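Local atomic coordinates of chitosanase (Bacillus subtilis subsp. subtilis str. 168, PDB entry 7C6C), a protein that hydrolyses internal beta-(1->4) linkages between D-glucosamine residues of partly acetylated chitosan, as a secreted endo-acting glycosidase of family 46. Residues V30-C41 and D85-A94; E55-V64 and D103-V113. All coordinates share one frame; numbering follows the deposited sequence.

Contact 1: V30-C41 and D85-A94; sequences VERLDDGRGYTC and DDTSNLKGFA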
loop_
_atom_site.group_PDB
_atom_site.type_symbol
_atom_site.label_atom_id
_atom_site.label_comp_id
_atom_site.label_asym_id
_atom_site.label_seq_id
_atom_site.Cartn_x
_atom_site.Cartn_y
_atom_site.Cartn_z
ATOM N N VAL A 30 -9.636 -9.808 -4.995
ATOM C CA VAL A 30 -9.068 -9.729 -6.340
ATOM C C VAL A 30 -10.008 -8.897 -7.192
ATOM O O VAL A 30 -11.208 -9.187 -7.247
ATOM C CB VAL A 30 -8.879 -11.099 -7.026
ATOM C CG1 VAL A 30 -8.294 -10.901 -8.425
ATOM C CG2 VAL A 30 -7.998 -12.022 -6.225
ATOM N N GLU A 31 -9.469 -7.881 -7.867
ATOM C CA GLU A 31 -10.268 -7.058 -8.758
ATOM C C GLU A 31 -9.390 -6.473 -9.855
ATOM O O GLU A 31 -8.254 -6.074 -9.602
ATOM C CB GLU A 31 -10.909 -5.912 -7.968
ATOM C CG GLU A 31 -12.036 -5.230 -8.699
ATOM C CD GLU A 31 -12.780 -4.222 -7.838
ATOM O OE1 GLU A 31 -12.367 -3.976 -6.685
ATOM O OE2 GLU A 31 -13.792 -3.676 -8.317
ATOM N N ARG A 32 -9.933 -6.410 -11.067
ATOM C CA ARG A 32 -9.353 -5.631 -12.151
ATOM C C ARG A 32 -9.808 -4.189 -11.985
ATOM O O ARG A 32 -11.011 -3.912 -12.025
ATOM C CB ARG A 32 -9.923 -6.142 -13.469
ATOM C CG ARG A 32 -8.974 -6.781 -14.417
ATOM C CD ARG A 32 -9.599 -6.876 -15.826
ATOM N NE ARG A 32 -9.269 -5.710 -16.649
ATOM C CZ ARG A 32 -8.095 -5.516 -17.250
ATOM N NH1 ARG A 32 -7.139 -6.433 -17.177
ATOM N NH2 ARG A 32 -7.871 -4.397 -17.924
ATOM N N LEU A 33 -8.869 -3.264 -11.812
ATOM C CA LEU A 33 -9.226 -1.863 -11.617
ATOM C C LEU A 33 -9.095 -1.027 -12.878
ATOM O O LEU A 33 -9.410 0.166 -12.846
ATOM C CB LEU A 33 -8.396 -1.251 -10.491
ATOM C CG LEU A 33 -8.599 -1.951 -9.147
ATOM C CD1 LEU A 33 -7.709 -1.342 -8.084
ATOM C CD2 LEU A 33 -10.069 -1.925 -8.714
ATOM N N ASP A 34 -8.647 -1.617 -13.986
ATOM C CA ASP A 34 -8.410 -0.874 -15.223
ATOM C C ASP A 34 -7.446 0.286 -15.005
ATOM O O ASP A 34 -7.600 1.371 -15.567
ATOM C CB ASP A 34 -9.707 -0.440 -15.901
ATOM C CG ASP A 34 -10.456 -1.614 -16.474
ATOM O OD1 ASP A 34 -9.906 -2.280 -17.380
ATOM O OD2 ASP A 34 -11.565 -1.902 -15.983
ATOM N N ASP A 35 -6.428 0.032 -14.185
ATOM C CA ASP A 35 -5.387 0.998 -13.876
ATOM C C ASP A 35 -4.064 0.606 -14.511
ATOM O O ASP A 35 -3.006 1.078 -14.077
ATOM C CB ASP A 35 -5.231 1.139 -12.362
ATOM C CG ASP A 35 -4.812 -0.161 -11.691
ATOM O OD1 ASP A 35 -4.875 -1.233 -12.337
ATOM O OD2 ASP A 35 -4.413 -0.091 -10.514
ATOM N N GLY A 36 -4.109 -0.273 -15.515
ATOM C CA GLY A 36 -2.921 -0.760 -16.167
ATOM C C GLY A 36 -2.189 -1.843 -15.416
ATOM O O GLY A 36 -1.181 -2.350 -15.924
ATOM N N ARG A 37 -2.658 -2.228 -14.231
ATOM C CA ARG A 37 -1.895 -3.130 -13.376
ATOM C C ARG A 37 -2.405 -4.565 -13.403
ATOM O O ARG A 37 -1.907 -5.400 -12.642
ATOM C CB ARG A 37 -1.802 -2.582 -11.949
ATOM C CG ARG A 37 -1.130 -1.214 -11.899
ATOM C CD ARG A 37 -0.835 -0.796 -10.471
ATOM N NE ARG A 37 -0.157 0.496 -10.410
ATOM C CZ ARG A 37 -0.784 1.664 -10.309
ATOM N NH1 ARG A 37 -2.108 1.708 -10.255
ATOM N NH2 ARG A 37 -0.081 2.787 -10.262
ATOM N N GLY A 38 -3.368 -4.875 -14.270
ATOM C CA GLY A 38 -3.890 -6.234 -14.338
ATOM C C GLY A 38 -4.855 -6.475 -13.200
ATOM O O GLY A 38 -5.783 -5.695 -12.987
ATOM N N TYR A 39 -4.659 -7.568 -12.468
ATOM C CA TYR A 39 -5.447 -7.828 -11.270
ATOM C C TYR A 39 -4.740 -7.235 -10.060
ATOM O O TYR A 39 -3.517 -7.365 -9.917
ATOM C CB TYR A 39 -5.581 -9.329 -11.026
ATOM C CG TYR A 39 -6.670 -10.057 -11.780
ATOM C CD1 TYR A 39 -7.976 -9.596 -11.799
ATOM C CD2 TYR A 39 -6.379 -11.245 -12.446
ATOM C CE1 TYR A 39 -8.968 -10.297 -12.467
ATOM C CE2 TYR A 39 -7.356 -11.945 -13.106
ATOM C CZ TYR A 39 -8.647 -11.466 -13.125
ATOM O OH TYR A 39 -9.615 -12.190 -13.784
ATOM N N THR A 40 -5.532 -6.632 -9.167
ATOM C CA THR A 40 -5.091 -6.149 -7.864
ATOM C C THR A 40 -5.604 -7.118 -6.803
ATOM O O THR A 40 -6.801 -7.419 -6.775
ATOM C CB THR A 40 -5.658 -4.742 -7.649
ATOM O OG1 THR A 40 -5.145 -3.883 -8.670
ATOM C CG2 THR A 40 -5.266 -4.170 -6.311
ATOM N N CYS A 41 -4.703 -7.602 -5.936
ATOM C CA CYS A 41 -4.963 -8.813 -5.167
ATOM C C CYS A 41 -4.532 -8.693 -3.710
ATOM O O CYS A 41 -3.443 -8.196 -3.409
ATOM C CB CYS A 41 -4.181 -9.985 -5.770
ATOM S SG CYS A 41 -4.335 -10.202 -7.553
ATOM N N ASP A 85 -0.980 -5.524 -18.453
ATOM C CA ASP A 85 -2.322 -5.432 -17.886
ATOM C C ASP A 85 -3.216 -6.602 -18.294
ATOM O O ASP A 85 -4.370 -6.671 -17.863
ATOM C CB ASP A 85 -2.926 -4.099 -18.356
ATOM C CG ASP A 85 -4.301 -3.805 -17.782
ATOM O OD1 ASP A 85 -4.444 -3.703 -16.545
ATOM O OD2 ASP A 85 -5.237 -3.598 -18.590
ATOM N N ASP A 86 -2.711 -7.524 -19.110
ATOM C CA ASP A 86 -3.517 -8.635 -19.613
ATOM C C ASP A 86 -3.985 -9.537 -18.478
ATOM O O ASP A 86 -3.179 -10.026 -17.678
ATOM C CB ASP A 86 -2.635 -9.438 -20.567
ATOM C CG ASP A 86 -3.387 -10.477 -21.382
ATOM O OD1 ASP A 86 -4.633 -10.557 -21.332
ATOM O OD2 ASP A 86 -2.686 -11.209 -22.117
ATOM N N THR A 87 -5.295 -9.780 -18.419
ATOM C CA THR A 87 -5.843 -10.792 -17.527
ATOM C C THR A 87 -6.573 -11.887 -18.293
ATOM O O THR A 87 -7.187 -12.767 -17.680
ATOM C CB THR A 87 -6.707 -10.180 -16.414
ATOM O OG1 THR A 87 -7.736 -9.368 -16.985
ATOM C CG2 THR A 87 -5.864 -9.309 -15.493
ATOM N N SER A 88 -6.472 -11.887 -19.621
ATOM C CA SER A 88 -7.224 -12.843 -20.421
ATOM C C SER A 88 -6.655 -14.257 -20.353
ATOM O O SER A 88 -7.345 -15.201 -20.749
ATOM C CB SER A 88 -7.292 -12.369 -21.873
ATOM O OG SER A 88 -6.026 -12.462 -22.507
ATOM N N ASN A 89 -5.418 -14.430 -19.881
ATOM C CA ASN A 89 -4.819 -15.752 -19.740
ATOM C C ASN A 89 -4.709 -16.171 -18.280
ATOM O O ASN A 89 -3.819 -16.945 -17.922
ATOM C CB ASN A 89 -3.440 -15.827 -20.396
ATOM C CG ASN A 89 -3.489 -15.698 -21.891
ATOM O OD1 ASN A 89 -4.273 -16.364 -22.561
ATOM N ND2 ASN A 89 -2.614 -14.861 -22.434
ATOM N N LEU A 90 -5.600 -15.665 -17.431
ATOM C CA LEU A 90 -5.639 -15.989 -16.012
ATOM C C LEU A 90 -6.998 -16.557 -15.607
ATOM O O LEU A 90 -7.485 -16.313 -14.506
ATOM C CB LEU A 90 -5.271 -14.781 -15.154
ATOM C CG LEU A 90 -3.803 -14.346 -15.184
ATOM C CD1 LEU A 90 -3.635 -13.051 -14.407
ATOM C CD2 LEU A 90 -2.868 -15.431 -14.656
ATOM N N LYS A 91 -7.618 -17.347 -16.480
ATOM C CA LYS A 91 -8.924 -17.905 -16.164
ATOM C C LYS A 91 -8.860 -18.739 -14.892
ATOM O O LYS A 91 -8.002 -19.614 -14.747
ATOM C CB LYS A 91 -9.425 -18.771 -17.320
ATOM C CG LYS A 91 -10.814 -19.361 -17.084
ATOM C CD LYS A 91 -11.326 -20.108 -18.307
ATOM C CE LYS A 91 -10.431 -21.278 -18.659
ATOM N NZ LYS A 91 -10.115 -22.114 -17.464
ATOM N N GLY A 92 -9.773 -18.462 -13.963
ATOM C CA GLY A 92 -9.823 -19.164 -12.700
ATOM C C GLY A 92 -8.937 -18.592 -11.615
ATOM O O GLY A 92 -9.098 -18.964 -10.447
ATOM N N PHE A 93 -8.014 -17.691 -11.958
ATOM C CA PHE A 93 -7.068 -17.177 -10.972
ATOM C C PHE A 93 -7.773 -16.389 -9.869
ATOM O O PHE A 93 -7.487 -16.571 -8.682
ATOM C CB PHE A 93 -6.029 -16.319 -11.692
ATOM C CG PHE A 93 -5.106 -15.560 -10.785
ATOM C CD1 PHE A 93 -3.994 -16.172 -10.222
ATOM C CD2 PHE A 93 -5.319 -14.210 -10.538
ATOM C CE1 PHE A 93 -3.131 -15.445 -9.406
ATOM C CE2 PHE A 93 -4.469 -13.491 -9.727
ATOM C CZ PHE A 93 -3.380 -14.106 -9.164
ATOM N N ALA A 94 -8.680 -15.483 -10.245
ATOM C CA ALA A 94 -9.337 -14.653 -9.241
ATOM C C ALA A 94 -10.123 -15.502 -8.249
ATOM O O ALA A 94 -10.053 -15.281 -7.035
ATOM C CB ALA A 94 -10.243 -13.621 -9.915
HETATM O O HOH W 1 -6.635 -3.532 -14.702
HETATM O O HOH W 2 -6.049 -1.078 -17.456
HETATM O O HOH W 3 -9.406 -14.914 -13.066
#
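The Tyr39 ring carries the methyl of Thr87 on one face: CG2 of Thr87 stands 3.8 Å from the ring centroid and 18° off its normal, a CH-pi contact. At the edge of the same ring sits Leu90 CD1, while Phe93 lies nearly parallel to it, planes at 26°, but slid so far aside, with centroids 5.9 Å apart, that the two rings barely overlap. Cys41 SG comes to the edge of Phe93, 3.9 Å from its CE2, a sulfur-aromatic contact.

The Arg32 guanidinium is likewise used at its edge, with water 1 over one face. Bent at chi3 (92°), the chain brings both terminal nitrogens end-on to Asp85: NH1 donates to the backbone O of Asp85 within the guanidinium plane, and NH2 makes a salt bridge to Asp85 OD2 at 2.8 Å. NH1 also donates to Thr87 OG1, tilted from that plane, and NH2 is shared with Asp34 OD1, so four bonds fix the group. The other carboxylate oxygen, Asp85 OD1, accepts from Gly38 N at 2.8 Å on its anti side, which ties the loop between the two strands to 85-94. Water 3 joins Tyr39 OH to Leu90 O and Ala94 N, bridging the hairpin to the start of the helix.

Strands 30-32 and 39-41 form an antiparallel hairpin whose connecting loop holds Asp35, the probable nucleophile. Val30 CG1 packs on Ala94 CB at 3.7 Å where helix 93-99 begins; Trp97 of that helix touches Val30 and Cys41, and helix 73-82 backs Leu90 through Leu79.

Contact 2: E55-V64 and D103-V113; sequences EVVEVYTKAV and DKEFRAAQDKV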
loop_
_atom_site.group_PDB
_atom_site.type_symbol
_atom_site.label_atom_id
_atom_site.label_comp_id
_atom_site.label_asym_id
_atom_site.label_seq_id
_atom_site.Cartn_x
_atom_site.Cartn_y
_atom_site.Cartn_z
ATOM N N GLU A 55 5.281 -12.637 -6.830
ATOM C CA GLU A 55 6.082 -12.970 -5.652
ATOM C C GLU A 55 5.255 -13.692 -4.597
ATOM O O GLU A 55 5.736 -14.650 -3.985
ATOM C CB GLU A 55 6.757 -11.729 -5.064
ATOM C CG GLU A 55 7.799 -11.123 -5.993
ATOM C CD GLU A 55 8.784 -10.240 -5.273
ATOM O OE1 GLU A 55 9.329 -10.674 -4.241
ATOM O OE2 GLU A 55 9.013 -9.107 -5.739
ATOM N N VAL A 56 4.008 -13.260 -4.374
ATOM C CA VAL A 56 3.148 -13.980 -3.440
ATOM C C VAL A 56 3.011 -15.439 -3.855
ATOM O O VAL A 56 3.148 -16.351 -3.033
ATOM C CB VAL A 56 1.778 -13.294 -3.303
ATOM C CG1 VAL A 56 0.852 -14.163 -2.458
ATOM C CG2 VAL A 56 1.938 -11.920 -2.695
ATOM N N VAL A 57 2.729 -15.681 -5.137
ATOM C CA VAL A 57 2.516 -17.052 -5.586
ATOM C C VAL A 57 3.812 -17.857 -5.518
ATOM O O VAL A 57 3.790 -19.040 -5.168
ATOM C CB VAL A 57 1.838 -17.089 -6.972
ATOM C CG1 VAL A 57 1.640 -18.522 -7.426
ATOM C CG2 VAL A 57 0.499 -16.352 -6.923
ATOM N N GLU A 58 4.962 -17.229 -5.802
ATOM C CA GLU A 58 6.244 -17.925 -5.655
ATOM C C GLU A 58 6.474 -18.351 -4.212
ATOM O O GLU A 58 6.881 -19.491 -3.943
ATOM C CB GLU A 58 7.390 -17.005 -6.075
ATOM C CG GLU A 58 7.499 -16.695 -7.546
ATOM C CD GLU A 58 8.437 -15.514 -7.789
ATOM O OE1 GLU A 58 8.701 -14.747 -6.828
ATOM O OE2 GLU A 58 8.904 -15.329 -8.934
ATOM N N VAL A 59 6.253 -17.425 -3.271
ATOM C CA VAL A 59 6.486 -17.704 -1.853
ATOM C C VAL A 59 5.534 -18.790 -1.371
ATOM O O VAL A 59 5.928 -19.742 -0.690
ATOM C CB VAL A 59 6.360 -16.405 -1.027
ATOM C CG1 VAL A 59 6.263 -16.701 0.479
ATOM C CG2 VAL A 59 7.520 -15.475 -1.319
ATOM N N TYR A 60 4.258 -18.667 -1.738
ATOM C CA TYR A 60 3.273 -19.677 -1.376
ATOM C C TYR A 60 3.648 -21.036 -1.953
ATOM O O TYR A 60 3.528 -22.062 -1.272
ATOM C CB TYR A 60 1.899 -19.225 -1.878
ATOM C CG TYR A 60 0.769 -20.195 -1.630
ATOM C CD1 TYR A 60 0.501 -20.682 -0.357
ATOM C CD2 TYR A 60 -0.042 -20.611 -2.674
ATOM C CE1 TYR A 60 -0.544 -21.567 -0.135
ATOM C CE2 TYR A 60 -1.092 -21.485 -2.462
ATOM C CZ TYR A 60 -1.334 -21.968 -1.197
ATOM O OH TYR A 60 -2.369 -22.854 -1.016
ATOM N N THR A 61 4.142 -21.060 -3.197
ATOM C CA THR A 61 4.477 -22.324 -3.850
ATOM C C THR A 61 5.702 -22.980 -3.220
ATOM O O THR A 61 5.765 -24.209 -3.115
ATOM C CB THR A 61 4.620 -22.116 -5.363
ATOM O OG1 THR A 61 3.361 -21.674 -5.884
ATOM C CG2 THR A 61 5.012 -23.397 -6.074
ATOM N N LYS A 62 6.676 -22.185 -2.773
ATOM C CA LYS A 62 7.791 -22.760 -2.030
ATOM C C LYS A 62 7.308 -23.416 -0.739
ATOM O O LYS A 62 7.745 -24.517 -0.388
ATOM C CB LYS A 62 8.848 -21.693 -1.744
ATOM C CG LYS A 62 10.009 -22.228 -0.934
ATOM C CD LYS A 62 11.179 -21.263 -0.867
ATOM C CE LYS A 62 12.368 -21.939 -0.191
ATOM N NZ LYS A 62 13.536 -21.041 -0.085
ATOM N N ALA A 63 6.370 -22.768 -0.042
ATOM C CA ALA A 63 5.865 -23.297 1.219
ATOM C C ALA A 63 4.927 -24.477 1.001
ATOM O O ALA A 63 4.920 -25.421 1.801
ATOM C CB ALA A 63 5.154 -22.184 1.987
ATOM N N VAL A 64 4.117 -24.433 -0.057
ATOM C CA VAL A 64 3.075 -25.425 -0.334
ATOM C C VAL A 64 3.222 -25.857 -1.787
ATOM O O VAL A 64 2.561 -25.296 -2.677
ATOM C CB VAL A 64 1.665 -24.871 -0.056
ATOM C CG1 VAL A 64 0.602 -25.950 -0.270
ATOM C CG2 VAL A 64 1.571 -24.284 1.352
ATOM N N ASP A 103 -6.831 -19.151 4.317
ATOM C CA ASP A 103 -5.841 -20.208 4.409
ATOM C C ASP A 103 -4.596 -19.688 5.114
ATOM O O ASP A 103 -4.035 -18.662 4.721
ATOM C CB ASP A 103 -5.482 -20.683 3.006
ATOM C CG ASP A 103 -4.504 -21.818 3.025
ATOM O OD1 ASP A 103 -4.920 -22.957 3.309
ATOM O OD2 ASP A 103 -3.308 -21.562 2.814
ATOM N N LYS A 104 -4.156 -20.403 6.148
ATOM C CA LYS A 104 -3.041 -19.929 6.962
ATOM C C LYS A 104 -1.777 -19.722 6.129
ATOM O O LYS A 104 -1.115 -18.682 6.236
ATOM C CB LYS A 104 -2.787 -20.913 8.104
ATOM C CG LYS A 104 -1.609 -20.553 8.981
ATOM C CD LYS A 104 -1.361 -21.622 10.040
ATOM C CE LYS A 104 -0.064 -21.370 10.788
ATOM N NZ LYS A 104 0.167 -22.410 11.823
ATOM N N GLU A 105 -1.423 -20.698 5.286
ATOM C CA GLU A 105 -0.187 -20.580 4.515
ATOM C C GLU A 105 -0.278 -19.474 3.469
ATOM O O GLU A 105 0.694 -18.746 3.243
ATOM C CB GLU A 105 0.172 -21.917 3.860
ATOM C CG GLU A 105 0.651 -22.991 4.842
ATOM C CD GLU A 105 2.087 -22.800 5.329
ATOM O OE1 GLU A 105 2.751 -21.815 4.939
ATOM O OE2 GLU A 105 2.558 -23.651 6.115
ATOM N N PHE A 106 -1.430 -19.327 2.811
ATOM C CA PHE A 106 -1.540 -18.272 1.811
ATOM C C PHE A 106 -1.471 -16.897 2.458
ATOM O O PHE A 106 -0.823 -15.986 1.927
ATOM C CB PHE A 106 -2.823 -18.422 1.005
ATOM C CG PHE A 106 -2.839 -17.583 -0.245
ATOM C CD1 PHE A 106 -1.830 -17.721 -1.194
ATOM C CD2 PHE A 106 -3.855 -16.658 -0.486
ATOM C CE1 PHE A 106 -1.829 -16.954 -2.349
ATOM C CE2 PHE A 106 -3.859 -15.896 -1.648
ATOM C CZ PHE A 106 -2.847 -16.041 -2.573
ATOM N N ARG A 107 -2.135 -16.727 3.603
ATOM C CA ARG A 107 -2.043 -15.463 4.319
ATOM C C ARG A 107 -0.610 -15.187 4.749
ATOM O O ARG A 107 -0.132 -14.050 4.642
ATOM C CB ARG A 107 -2.998 -15.450 5.513
ATOM C CG ARG A 107 -4.467 -15.519 5.104
ATOM C CD ARG A 107 -5.376 -15.923 6.246
ATOM N NE ARG A 107 -5.475 -14.878 7.258
ATOM C CZ ARG A 107 -6.430 -13.950 7.294
ATOM N NH1 ARG A 107 -7.367 -13.923 6.357
ATOM N NH2 ARG A 107 -6.443 -13.040 8.263
ATOM N N ALA A 108 0.100 -16.222 5.216
ATOM C CA ALA A 108 1.493 -16.051 5.625
ATOM C C ALA A 108 2.372 -15.626 4.453
ATOM O O ALA A 108 3.281 -14.802 4.617
ATOM C CB ALA A 108 2.017 -17.333 6.275
ATOM N N ALA A 109 2.121 -16.179 3.262
ATOM C CA ALA A 109 2.890 -15.777 2.085
ATOM C C ALA A 109 2.648 -14.312 1.755
ATOM O O ALA A 109 3.590 -13.567 1.454
ATOM C CB ALA A 109 2.524 -16.657 0.890
ATOM N N GLN A 110 1.388 -13.875 1.816
ATOM C CA GLN A 110 1.094 -12.457 1.628
ATOM C C GLN A 110 1.777 -11.596 2.684
ATOM O O GLN A 110 2.301 -10.521 2.372
ATOM C CB GLN A 110 -0.410 -12.215 1.645
ATOM C CG GLN A 110 -1.144 -12.755 0.434
ATOM C CD GLN A 110 -2.568 -12.266 0.379
ATOM O OE1 GLN A 110 -2.827 -11.078 0.570
ATOM N NE2 GLN A 110 -3.506 -13.175 0.134
ATOM N N ASP A 111 1.760 -12.033 3.944
ATOM C CA ASP A 111 2.412 -11.256 4.994
ATOM C C ASP A 111 3.908 -11.142 4.733
ATOM O O ASP A 111 4.509 -10.089 4.971
ATOM C CB ASP A 111 2.180 -11.899 6.362
ATOM C CG ASP A 111 0.751 -11.784 6.847
ATOM O OD1 ASP A 111 -0.017 -10.967 6.298
ATOM O OD2 ASP A 111 0.408 -12.509 7.806
ATOM N N LYS A 112 4.529 -12.223 4.258
ATOM C CA LYS A 112 5.965 -12.192 4.009
ATOM C C LYS A 112 6.308 -11.229 2.878
ATOM O O LYS A 112 7.239 -10.427 2.997
ATOM C CB LYS A 112 6.478 -13.597 3.702
ATOM C CG LYS A 112 7.949 -13.615 3.355
ATOM C CD LYS A 112 8.509 -15.034 3.262
ATOM C CE LYS A 112 9.336 -15.237 1.989
ATOM N NZ LYS A 112 10.388 -16.272 2.152
ATOM N N VAL A 113 5.571 -11.297 1.767
ATOM C CA VAL A 113 5.844 -10.391 0.654
ATOM C C VAL A 113 5.553 -8.950 1.056
ATOM O O VAL A 113 6.323 -8.035 0.740
ATOM C CB VAL A 113 5.074 -10.835 -0.604
ATOM C CG1 VAL A 113 5.299 -9.865 -1.748
ATOM C CG2 VAL A 113 5.529 -12.223 -1.003
HETATM O O HOH W 4 -2.466 -23.823 1.459
#
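Two helices of the predominantly helical family 46 fold, 52-63 and 104-128, pack here through Val56, Val59 and Tyr60 against Phe106, Ala109 and Val113. The axes of their short segments approach to 8.6 Å with 131° between their directions, and the small Ala109 lies near the crossing, its CB 3.8 Å from both Tyr60 CB and Val59 CG1.

Tyr60 and Phe106 make a T-shaped pair, the edge of Phe106 toward the face of Tyr60, with planes at 73°; Phe106 CD1 is 3.6 Å from Tyr60 CG. CG of Tyr60, anti to the backbone N (chi1 178°), sends its ring toward the N-terminal end of helix 104-128. There Asp103 is the N-cap: its OD2 accepts from Phe106 N at 2.9 Å by the anti lone pair. The same OD2 takes a bond from water 4 at the Tyr60 ring edge, and this one water links the cap to the Tyr60 hydroxyl.

Val56 CG1 meets Phe106 CE1 and Gln110 CG, and its CG2 meets Val113 CB at 3.9 Å. Val59 lies against the aliphatic part of Lys112, CG1 to CE 3.7 Å. Phe46 of strand 46-47 touches Val56, Gln110 and Val113.

In the fold
The centres of contacts 1 and 2 lie 19 Å apart, and their nearest atoms come to about 4 Å without touching. Along the chain the segments alternate: 30-41, 55-64, 85-94, 103-113. Helix 93-99, which starts in contact 1, directly precedes helix 104-128 of contact 2, and its Trp97 is common to both contacts, touching Val56, Phe106 and Gln110 in the second. Contact 1 holds Asp35, the probable nucleophile, and the side chain of its Arg37 is about 9 Å from that of Glu19, probably the proton donor. In contact 2 the side chain of Gln110 is about 10 Å from that of Glu19.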